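Local coordinates for hypothetical protein EF2904 (Enterococcus faecalis, PDB 2AZ4) that binds two zinc ions in a metallo-beta-lactamase fold and probably acts as an RNA-binding exonuclease, at residues Leu190-Gly194 against His195-Glu199; Leu244-Leu247 against Glu248-Pro252; Gln359-Val362 against Phe363-Leu367. All coordinates share one frame; numbering follows the deposited sequence.

Contact 1. Residues Leu190-Gly194 against His195-Glu199; sequences LRLHG and HNREE
R197 reaches back over the turn to L192, its NH2 donating to the carbonyl O of L192 at 2.9 Å. The acceptor lies near the guanidinium plane, at its edge, while the donor stands 25° off the plane of the carbonyl. CB and CD of R197 also pass close to that oxygen, the chain folding round it through a bend at chi3 (-145°), and NH2 lies 3.7 Å from L192 CB. A water closes the middle of the turn, donating to G194 O and accepting from R197 N.

Deeper in, R191 and H195 meet at an angle, guanidinium and imidazole planes 79° apart, with R191 NH2 3.8 Å from H195 CD2. The R191 chain runs extended from CG to NE, and one face of its guanidinium is covered near the rim by G194 CA. D166 and E237 form salt bridges to R191, which would balance its charge beside the zinc ligand H167, while N264 binds H195 NE2. The turn thus leads from strand 182-186, past the zinc site, into helix 197-207; L192 packs on that helix and on helix 385-395, and H195 lies against helix 265-274.

Contact 2. Residues Leu244-Leu247 against Glu248-Pro252; sequences LVRL and ELENP
Three successive i to i+4 backbone bonds, E248 N to L244 O, L249 N to V245 O and E250 N to R246 O (2.9 Å), link L244-L247 to E248-E250 along helix 237-249. L247 O receives a side-chain donor: N251 ND2 donates to it at 2.9 Å, almost straight (176°), with the oxygen in the amide plane and the donor in the carbonyl plane. N251 CG stands beside its own backbone N (chi1 -62°), which turns the amide back toward L247. Its other amide atom, OD1, accepts from R254, so both ends of the group are held and its rotation is fixed.

On the outer side R246 and E250 form a salt bridge, NH1 to OE2 at 3.1 Å. The carboxylate oxygen lies at the edge of the guanidinium and in its plane, yet NH1 approaches from above the carboxylate plane, the two planes standing 67° apart. CG of R246 also rests 3.4 Å from OE2 of E250, and H243 takes the R246 NH2. On another side of the helix V245 and L249 lie side by side and point the same way, CG1 to CD1 3.8 Å.

E248 extends inward across L244, its OE2 3.2 Å from L244 CD2; this buried carboxylate is satisfied by S275 OG and the backbone N of R277. L244 and E248 touch L329 of strand 328-331, L247 packs on I346 of strand 344-348, and L244 and V245 meet helix 265-274, so helix 237-249 lies against the six-stranded parallel sheet beside that helix.

Contact 3. Residues Gln359-Val362 against Phe363-Leu367; sequences QYRV and FLDLL
L364 sets CD2 over one face of the Y360 ring, 4.1 Å from the ring centroid and 14° off its normal, a CH-pi contact placed toward the CZ side of the ring. Its other methyl, CD1, lies 4.0 Å from Y360 CE2, beyond the rim of the ring. Y360 CG is anti to the backbone N (chi1 -165°), which swings the ring along the helix toward the next turn. This is the close-packed side: Y360 and L364 both bear on F374 of strand 373-376, and Y360 OH is hydrogen-bonded to R376 NH1. F363 turns inward as well, one face of its ring covered near the rim by L367 CD1 and the ring packed edge-to-face with F336.

The solvent side is looser. R361 and D365 are one turn apart and cross with guanidinium and carboxylate planes nearly perpendicular, 87° apart. D365 OD1 lies at the guanidinium edge and in its plane, but NE to OD1 is 3.8 Å, a long salt bridge, with R361 CD just as near to OD1. Beneath both faces the backbone is regular: L364 N to Y360 O is 3.0 Å and nearly straight, and L366 N to V362 O is 2.8 Å.

The helix is the crossover of a beta-alpha-beta unit between strands 344-348 and 373-376. Its chemistry is therefore split: aromatic and aliphatic groups fix the inner face to the sheet, while the exposed ion pair, at such length, probably adds little beyond a weak electrostatic attraction.

How the contacts relate
From the N terminus the three contacts come in series; none nests within or crosses another, and each is confined to one continuous stretch. Contact 1 closes the turn between the zinc ligand D189 and helix 197-207, in the metallo-beta-lactamase part of the fold. Contact 2 lies toward the C-terminal part of helix 237-249 and the loop after it, and contact 3 lies within helix 358-369; both helices pack on the six-stranded parallel sheet, where strand 344-348 precedes helix 358-369. Centres of contacts 2 and 3 are 24 Å apart, and no two contacts touch. Helix 265-274 is the shared neighbour of contacts 1 and 2, meeting H195 in one and L244 in the other.

Contact 1. Residues Leu190-Gly194 against His195-Glu199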
loop_
_atom_site.group_PDB
_atom_site.type_symbol
_atom_site.label_atom_id
_atom_site.label_comp_id
_atom_site.label_asym_id
_atom_site.label_seq_id
_atom_site.Cartn_x
_atom_site.Cartn_y
_atom_site.Cartn_z
ATOM N N LEU A 190 -2.409 -2.093 8.351
ATOM C CA LEU A 190 -1.933 -3.318 9.004
ATOM C C LEU A 190 -2.972 -4.413 9.250
ATOM O O LEU A 190 -4.167 -4.182 9.211
ATOM C CB LEU A 190 -1.219 -3.056 10.329
ATOM C CG LEU A 190 -1.632 -2.091 11.451
ATOM C CD1 LEU A 190 -3.074 -1.604 11.526
ATOM C CD2 LEU A 190 -1.139 -2.578 12.782
ATOM N N ARG A 191 -2.478 -5.607 9.539
ATOM C CA ARG A 191 -3.343 -6.786 9.718
ATOM C C ARG A 191 -2.633 -7.771 10.628
ATOM O O ARG A 191 -1.469 -7.561 10.983
ATOM C CB ARG A 191 -3.653 -7.436 8.353
ATOM C CG ARG A 191 -2.391 -7.926 7.621
ATOM C CD ARG A 191 -2.719 -8.635 6.308
ATOM N NE ARG A 191 -1.516 -8.908 5.523
ATOM C CZ ARG A 191 -1.504 -9.471 4.316
ATOM N NH1 ARG A 191 -2.630 -9.818 3.727
ATOM N NH2 ARG A 191 -0.353 -9.682 3.697
ATOM N N LEU A 192 -3.327 -8.852 10.978
ATOM C CA LEU A 192 -2.775 -9.903 11.821
ATOM C C LEU A 192 -2.862 -11.289 11.166
ATOM O O LEU A 192 -2.614 -12.313 11.830
ATOM C CB LEU A 192 -3.531 -9.927 13.165
ATOM C CG LEU A 192 -3.068 -8.928 14.247
ATOM C CD1 LEU A 192 -3.994 -8.965 15.459
ATOM C CD2 LEU A 192 -1.631 -9.252 14.672
ATOM N N HIS A 193 -3.213 -11.329 9.882
ATOM C CA HIS A 193 -3.340 -12.595 9.166
ATOM C C HIS A 193 -2.420 -12.717 7.927
ATOM O O HIS A 193 -2.662 -13.537 7.044
ATOM C CB HIS A 193 -4.809 -12.834 8.780
ATOM C CG HIS A 193 -5.325 -11.883 7.748
ATOM N ND1 HIS A 193 -5.868 -10.655 8.064
ATOM C CD2 HIS A 193 -5.369 -11.975 6.396
ATOM C CE1 HIS A 193 -6.236 -10.038 6.956
ATOM N NE2 HIS A 193 -5.946 -10.818 5.931
ATOM N N GLY A 194 -1.376 -11.900 7.856
ATOM C CA GLY A 194 -0.481 -11.889 6.683
ATOM C C GLY A 194 0.711 -12.827 6.790
ATOM O O GLY A 194 0.659 -13.842 7.492
ATOM N N HIS A 195 1.779 -12.492 6.069
ATOM C CA HIS A 195 2.991 -13.298 6.041
ATOM C C HIS A 195 3.730 -13.233 7.370
ATOM O O HIS A 195 4.402 -14.190 7.752
ATOM C CB HIS A 195 3.947 -12.829 4.928
ATOM C CG HIS A 195 3.286 -12.680 3.587
ATOM N ND1 HIS A 195 2.963 -13.759 2.793
ATOM C CD2 HIS A 195 2.871 -11.575 2.915
ATOM C CE1 HIS A 195 2.389 -13.324 1.683
ATOM N NE2 HIS A 195 2.311 -12.002 1.738
ATOM N N ASN A 196 3.626 -12.104 8.056
ATOM C CA ASN A 196 4.407 -11.893 9.258
ATOM C C ASN A 196 3.551 -11.325 10.386
ATOM O O ASN A 196 3.767 -10.201 10.799
ATOM C CB ASN A 196 5.593 -10.953 8.959
ATOM C CG ASN A 196 6.557 -11.512 7.891
ATOM O OD1 ASN A 196 7.320 -12.463 8.148
ATOM N ND2 ASN A 196 6.561 -10.886 6.704
ATOM N N ARG A 197 2.580 -12.098 10.873
ATOM C CA ARG A 197 1.683 -11.609 11.936
ATOM C C ARG A 197 2.448 -11.120 13.191
ATOM O O ARG A 197 2.032 -10.175 13.884
ATOM C CB ARG A 197 0.604 -12.660 12.251
ATOM C CG ARG A 197 0.614 -13.297 13.630
ATOM C CD ARG A 197 -0.511 -14.330 13.763
ATOM N NE ARG A 197 -1.076 -14.345 15.114
ATOM C CZ ARG A 197 -2.288 -13.875 15.432
ATOM N NH1 ARG A 197 -2.700 -13.937 16.689
ATOM N NH2 ARG A 197 -3.112 -13.379 14.497
ATOM N N GLU A 198 3.603 -11.726 13.436
ATOM C CA GLU A 198 4.428 -11.398 14.591
ATOM C C GLU A 198 5.014 -9.985 14.521
ATOM O O GLU A 198 5.301 -9.398 15.562
ATOM C CB GLU A 198 5.549 -12.424 14.754
ATOM C CG GLU A 198 5.084 -13.847 15.072
ATOM C CD GLU A 198 4.298 -14.529 13.942
ATOM O OE1 GLU A 198 4.609 -14.325 12.728
ATOM O OE2 GLU A 198 3.366 -15.296 14.282
ATOM N N GLU A 199 5.180 -9.423 13.320
ATOM C CA GLU A 199 5.631 -8.015 13.237
ATOM C C GLU A 199 4.565 -7.072 13.759
ATOM O O GLU A 199 4.894 -6.091 14.411
ATOM C CB GLU A 199 5.990 -7.565 11.823
ATOM C CG GLU A 199 7.059 -8.325 11.124
ATOM C CD GLU A 199 7.291 -7.771 9.713
ATOM O OE1 GLU A 199 6.311 -7.347 9.052
ATOM O OE2 GLU A 199 8.450 -7.738 9.274
HETATM O O HOH W 1 1.860 -14.683 9.970
#

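Contact 2. Residues Leu244-Leu247 against Glu248-Pro252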
loop_
_atom_site.group_PDB
_atom_site.type_symbol
_atom_site.label_atom_id
_atom_site.label_comp_id
_atom_site.label_asym_id
_atom_site.label_seq_id
_atom_site.Cartn_x
_atom_site.Cartn_y
_atom_site.Cartn_z
ATOM N N LEU A 244 -4.205 -22.180 -3.699
ATOM C CA LEU A 244 -3.549 -22.176 -5.015
ATOM C C LEU A 244 -2.952 -23.551 -5.348
ATOM O O LEU A 244 -3.119 -24.038 -6.467
ATOM C CB LEU A 244 -2.478 -21.092 -5.090
ATOM C CG LEU A 244 -1.827 -20.916 -6.472
ATOM C CD1 LEU A 244 -1.675 -19.445 -6.794
ATOM C CD2 LEU A 244 -0.455 -21.609 -6.512
ATOM N N VAL A 245 -2.272 -24.168 -4.375
ATOM C CA VAL A 245 -1.731 -25.520 -4.537
ATOM C C VAL A 245 -2.847 -26.495 -4.873
ATOM O O VAL A 245 -2.749 -27.238 -5.858
ATOM C CB VAL A 245 -0.943 -26.039 -3.290
ATOM C CG1 VAL A 245 -0.564 -27.528 -3.482
ATOM C CG2 VAL A 245 0.312 -25.212 -3.025
ATOM N N ARG A 246 -3.894 -26.500 -4.052
ATOM C CA ARG A 246 -5.074 -27.330 -4.304
ATOM C C ARG A 246 -5.606 -27.125 -5.732
ATOM O O ARG A 246 -5.861 -28.088 -6.456
ATOM C CB ARG A 246 -6.196 -27.023 -3.305
ATOM C CG ARG A 246 -7.496 -27.863 -3.583
ATOM C CD ARG A 246 -8.636 -27.518 -2.645
ATOM N NE ARG A 246 -8.919 -26.081 -2.651
ATOM C CZ ARG A 246 -9.707 -25.455 -3.527
ATOM N NH1 ARG A 246 -10.329 -26.125 -4.496
ATOM N NH2 ARG A 246 -9.868 -24.140 -3.433
ATOM N N LEU A 247 -5.763 -25.873 -6.130
ATOM C CA LEU A 247 -6.275 -25.581 -7.465
ATOM C C LEU A 247 -5.383 -26.169 -8.567
ATOM O O LEU A 247 -5.902 -26.630 -9.588
ATOM C CB LEU A 247 -6.499 -24.068 -7.674
ATOM C CG LEU A 247 -7.675 -23.408 -6.936
ATOM C CD1 LEU A 247 -7.531 -21.890 -6.942
ATOM C CD2 LEU A 247 -9.020 -23.805 -7.526
ATOM N N GLU A 248 -4.061 -26.147 -8.364
ATOM C CA GLU A 248 -3.142 -26.757 -9.321
ATOM C C GLU A 248 -3.300 -28.287 -9.393
ATOM O O GLU A 248 -3.381 -28.868 -10.481
ATOM C CB GLU A 248 -1.703 -26.353 -9.033
ATOM C CG GLU A 248 -1.405 -24.869 -9.326
ATOM C CD GLU A 248 0.092 -24.566 -9.315
ATOM O OE1 GLU A 248 0.902 -25.457 -9.626
ATOM O OE2 GLU A 248 0.474 -23.431 -9.011
ATOM N N LEU A 249 -3.401 -28.928 -8.231
ATOM C CA LEU A 249 -3.491 -30.397 -8.162
ATOM C C LEU A 249 -4.817 -30.935 -8.667
ATOM O O LEU A 249 -4.898 -32.065 -9.143
ATOM C CB LEU A 249 -3.224 -30.888 -6.733
ATOM C CG LEU A 249 -1.820 -30.571 -6.202
ATOM C CD1 LEU A 249 -1.658 -30.947 -4.712
ATOM C CD2 LEU A 249 -0.773 -31.235 -7.056
ATOM N N GLU A 250 -5.857 -30.126 -8.575
ATOM C CA GLU A 250 -7.157 -30.501 -9.128
ATOM C C GLU A 250 -7.171 -30.338 -10.662
ATOM O O GLU A 250 -8.077 -30.839 -11.320
ATOM C CB GLU A 250 -8.256 -29.621 -8.539
ATOM C CG GLU A 250 -8.503 -29.791 -7.047
ATOM C CD GLU A 250 -9.609 -28.868 -6.539
ATOM O OE1 GLU A 250 -10.021 -27.947 -7.278
ATOM O OE2 GLU A 250 -10.076 -29.062 -5.393
ATOM N N ASN A 251 -6.195 -29.608 -11.211
ATOM C CA ASN A 251 -6.156 -29.335 -12.661
ATOM C C ASN A 251 -4.802 -29.627 -13.321
ATOM O O ASN A 251 -4.150 -28.706 -13.844
ATOM C CB ASN A 251 -6.610 -27.897 -12.958
ATOM C CG ASN A 251 -8.053 -27.637 -12.532
ATOM O OD1 ASN A 251 -8.988 -27.915 -13.279
ATOM N ND2 ASN A 251 -8.233 -27.109 -11.321
ATOM N N PRO A 252 -4.384 -30.915 -13.316
ATOM C CA PRO A 252 -3.083 -31.317 -13.857
ATOM C C PRO A 252 -2.933 -31.205 -15.389
ATOM O O PRO A 252 -1.802 -31.197 -15.898
ATOM C CB PRO A 252 -2.947 -32.777 -13.402
ATOM C CG PRO A 252 -4.351 -33.254 -13.240
ATOM C CD PRO A 252 -5.128 -32.070 -12.763
#

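Contact 3. Residues Gln359-Val362 against Phe363-Leu367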
loop_
_atom_site.group_PDB
_atom_site.type_symbol
_atom_site.label_atom_id
_atom_site.label_comp_id
_atom_site.label_asym_id
_atom_site.label_seq_id
_atom_site.Cartn_x
_atom_site.Cartn_y
_atom_site.Cartn_z
ATOM N N GLN A 359 -14.366 -1.669 -14.938
ATOM C CA GLN A 359 -13.554 -2.632 -15.696
ATOM C C GLN A 359 -13.736 -4.088 -15.246
ATOM O O GLN A 359 -13.500 -5.012 -16.016
ATOM C CB GLN A 359 -12.078 -2.264 -15.626
ATOM C CG GLN A 359 -11.633 -1.162 -16.558
ATOM C CD GLN A 359 -10.107 -1.113 -16.665
ATOM O OE1 GLN A 359 -9.490 -0.045 -16.565
ATOM N NE2 GLN A 359 -9.491 -2.285 -16.835
ATOM N N TYR A 360 -14.146 -4.278 -13.996
ATOM C CA TYR A 360 -14.268 -5.603 -13.411
ATOM C C TYR A 360 -15.252 -6.442 -14.205
ATOM O O TYR A 360 -14.913 -7.528 -14.658
ATOM C CB TYR A 360 -14.660 -5.497 -11.935
ATOM C CG TYR A 360 -14.471 -6.759 -11.147
ATOM C CD1 TYR A 360 -13.199 -7.178 -10.766
ATOM C CD2 TYR A 360 -15.558 -7.544 -10.780
ATOM C CE1 TYR A 360 -13.011 -8.337 -10.033
ATOM C CE2 TYR A 360 -15.384 -8.721 -10.044
ATOM C CZ TYR A 360 -14.109 -9.107 -9.670
ATOM O OH TYR A 360 -13.912 -10.271 -8.942
ATOM N N ARG A 361 -16.458 -5.908 -14.405
ATOM C CA ARG A 361 -17.473 -6.540 -15.247
ATOM C C ARG A 361 -17.011 -6.869 -16.662
ATOM O O ARG A 361 -17.250 -7.978 -17.136
ATOM C CB ARG A 361 -18.742 -5.683 -15.324
ATOM C CG ARG A 361 -19.978 -6.461 -15.800
ATOM C CD ARG A 361 -20.190 -7.733 -14.948
ATOM N NE ARG A 361 -21.546 -8.272 -15.092
ATOM C CZ ARG A 361 -22.595 -7.899 -14.356
ATOM N NH1 ARG A 361 -22.464 -6.977 -13.395
ATOM N NH2 ARG A 361 -23.783 -8.453 -14.579
ATOM N N VAL A 362 -16.362 -5.919 -17.337
ATOM C CA VAL A 362 -15.897 -6.177 -18.702
ATOM C C VAL A 362 -14.845 -7.286 -18.739
ATOM O O VAL A 362 -14.862 -8.144 -19.640
ATOM C CB VAL A 362 -15.531 -4.859 -19.532
ATOM C CG1 VAL A 362 -15.606 -3.611 -18.702
ATOM C CG2 VAL A 362 -14.217 -4.960 -20.265
ATOM N N PHE A 363 -13.970 -7.300 -17.732
ATOM C CA PHE A 363 -12.953 -8.344 -17.595
ATOM C C PHE A 363 -13.622 -9.717 -17.457
ATOM O O PHE A 363 -13.324 -10.636 -18.222
ATOM C CB PHE A 363 -12.039 -8.032 -16.398
ATOM C CG PHE A 363 -10.864 -8.978 -16.236
ATOM C CD1 PHE A 363 -10.196 -9.506 -17.339
ATOM C CD2 PHE A 363 -10.401 -9.306 -14.961
ATOM C CE1 PHE A 363 -9.098 -10.361 -17.175
ATOM C CE2 PHE A 363 -9.294 -10.157 -14.786
ATOM C CZ PHE A 363 -8.652 -10.687 -15.880
ATOM N N LEU A 364 -14.541 -9.842 -16.503
ATOM C CA LEU A 364 -15.247 -11.112 -16.285
ATOM C C LEU A 364 -16.060 -11.525 -17.509
ATOM O O LEU A 364 -16.123 -12.700 -17.843
ATOM C CB LEU A 364 -16.156 -11.061 -15.047
ATOM C CG LEU A 364 -15.724 -10.663 -13.622
ATOM C CD1 LEU A 364 -16.500 -11.531 -12.671
ATOM C CD2 LEU A 364 -14.247 -10.803 -13.328
ATOM N N ASP A 365 -16.672 -10.549 -18.184
ATOM C CA ASP A 365 -17.379 -10.806 -19.436
ATOM C C ASP A 365 -16.431 -11.348 -20.522
ATOM O O ASP A 365 -16.752 -12.336 -21.199
ATOM C CB ASP A 365 -18.149 -9.554 -19.907
ATOM C CG ASP A 365 -19.335 -9.191 -18.988
ATOM O OD1 ASP A 365 -19.572 -9.875 -17.949
ATOM O OD2 ASP A 365 -20.050 -8.204 -19.307
ATOM N N LEU A 366 -15.257 -10.731 -20.678
ATOM C CA LEU A 366 -14.249 -11.240 -21.623
ATOM C C LEU A 366 -13.853 -12.693 -21.344
ATOM O O LEU A 366 -13.804 -13.522 -22.265
ATOM C CB LEU A 366 -13.021 -10.307 -21.671
ATOM C CG LEU A 366 -11.547 -10.723 -21.786
ATOM C CD1 LEU A 366 -11.239 -11.882 -22.724
ATOM C CD2 LEU A 366 -10.680 -9.499 -22.149
ATOM N N LEU A 367 -13.587 -13.001 -20.074
ATOM C CA LEU A 367 -13.189 -14.342 -19.691
ATOM C C LEU A 367 -14.298 -15.339 -19.944
ATOM O O LEU A 367 -14.040 -16.437 -20.418
ATOM C CB LEU A 367 -12.766 -14.383 -18.218
ATOM C CG LEU A 367 -11.513 -13.586 -17.863
ATOM C CD1 LEU A 367 -11.342 -13.505 -16.347
ATOM C CD2 LEU A 367 -10.286 -14.190 -18.550
#